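Local coordinates for putative NTP pyrophosphohydrolase (Exiguobacterium sibiricum 255-15, PDB 3NL9) that probably hydrolyses nucleoside triphosphates to the monophosphate and pyrophosphate, as an all-helical member of the phosphoribosyl-ATP pyrophosphohydrolase-like family, at the interface of chains A and B. Residues are numbered along the deposited sequence; one frame, centred on the assembly and turned at random. Chains: chain A/B, putative NTP pyrophosphohydrolase.

The interface of chains A and B. Residues chain A 112, 114, 163, 167; chain B 26, 91-92.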
loop_
_atom_site.group_PDB
_atom_site.type_symbol
_atom_site.label_atom_id
_atom_site.label_comp_id
_atom_site.label_asym_id
_atom_site.label_seq_id
_atom_site.Cartn_x
_atom_site.Cartn_y
_atom_site.Cartn_z
ATOM N N ALA A 112 -2.367 -0.070 14.184
ATOM C CA ALA A 112 -2.840 1.237 14.646
ATOM C C ALA A 112 -4.205 1.121 15.336
ATOM O O ALA A 112 -4.630 2.051 16.011
ATOM C CB ALA A 112 -2.956 2.192 13.458
ATOM N N LEU A 114 -7.028 1.103 13.696
ATOM C CA LEU A 114 -7.932 1.936 12.912
ATOM C C LEU A 114 -8.604 1.126 11.816
ATOM O O LEU A 114 -7.934 0.398 11.041
ATOM C CB LEU A 114 -7.198 3.111 12.252
ATOM C CG LEU A 114 -6.798 4.338 13.056
ATOM C CD1 LEU A 114 -5.881 5.190 12.159
ATOM C CD2 LEU A 114 -8.010 5.124 13.558
ATOM N N VAL A 163 -11.020 9.642 13.082
ATOM C CA VAL A 163 -10.109 9.018 14.027
ATOM C C VAL A 163 -10.654 9.198 15.451
ATOM O O VAL A 163 -10.777 8.211 16.157
ATOM C CB VAL A 163 -8.646 9.514 13.881
ATOM C CG1 VAL A 163 -7.756 8.907 14.952
ATOM C CG2 VAL A 163 -8.079 9.143 12.506
HETATM N N MSE A 167 -11.853 6.398 18.194
HETATM C CA MSE A 167 -11.321 6.392 19.555
HETATM C C MSE A 167 -12.466 6.364 20.553
HETATM O O MSE A 167 -12.432 5.589 21.528
HETATM C CB MSE A 167 -10.444 7.620 19.841
HETATM C CG MSE A 167 -9.120 7.667 19.057
HETATM SE SE MSE A 167 -8.155 9.354 19.266
HETATM C CE MSE A 167 -7.766 9.309 21.190
ATOM N N PRO B 26 -7.759 2.557 18.938
ATOM C CA PRO B 26 -6.852 3.337 18.098
ATOM C C PRO B 26 -5.626 3.817 18.887
ATOM O O PRO B 26 -5.769 4.433 19.940
ATOM C CB PRO B 26 -7.736 4.492 17.623
ATOM C CG PRO B 26 -9.118 3.897 17.629
ATOM C CD PRO B 26 -9.145 3.052 18.844
ATOM N N LEU B 91 -1.187 9.547 15.502
ATOM C CA LEU B 91 -2.169 8.549 15.007
ATOM C C LEU B 91 -2.932 9.078 13.797
ATOM O O LEU B 91 -3.127 8.387 12.787
ATOM C CB LEU B 91 -3.159 8.174 16.133
ATOM C CG LEU B 91 -4.285 7.176 15.842
ATOM C CD1 LEU B 91 -3.711 5.787 15.436
ATOM C CD2 LEU B 91 -5.231 7.085 17.046
ATOM N N VAL B 92 -3.347 10.334 13.903
ATOM C CA VAL B 92 -4.119 10.947 12.838
ATOM C C VAL B 92 -3.287 11.014 11.565
ATOM O O VAL B 92 -3.763 10.639 10.493
ATOM C CB VAL B 92 -4.616 12.329 13.265
ATOM C CG1 VAL B 92 -5.214 13.087 12.109
ATOM C CG2 VAL B 92 -5.586 12.176 14.412
#
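B:Leu91 reaches across to chain A with both branches of its forked side chain. CD2 rests on CG1 of A:Val163 at 3.8 Å, while CD1 meets CD1 of A:Leu114 at 4.0 Å and also lies near the methyl and carbonyl oxygen of A:Ala112. Its CG stands anti to the backbone N (chi1 179°), which carries the fork away from its own helix and between the chain A groups. A leucine suits this place because its two methyls can serve separate neighbours. An alanine here would probably leave a gap beside A:Leu114 and A:Val163, CD1 of A:Leu114 losing this partner and CG1 of A:Val163 keeping B:Val92.

One residue on, B:Val92 brings CG2 to within 4.0 Å of CG1 of A:Val163, so successive residues of one helix touch this methyl. Branching at CB gives each valine a short, stiff methyl face close to its helix, which suits contact of one helix with another. The ring of B:Pro26, flat-sided and fixed in shape, packs against selenomethionine A:Met167: its CB lies 3.7 Å from CG of A:Met167, and its CG packs against that residue's backbone N and CA. CD2 of A:Leu114 lies 4.1 Å from CB of B:Pro26, the leucine side chain crossing the ring at about a right angle.

The carbonyl oxygen of A:Ala112 comes 3.3 Å from CA of B:Pro26. A:Ala112 ends helix 87-112, and A:Leu114 follows in the loop leading to helix 117-128. A:Val163 and A:Met167, one turn apart, belong to C-terminal helix 156-170, which packs against the start of helix 87-112 and a loop of chain B; the two-fold assembly, probably the functional dimer, repeats the patch with the chains exchanged.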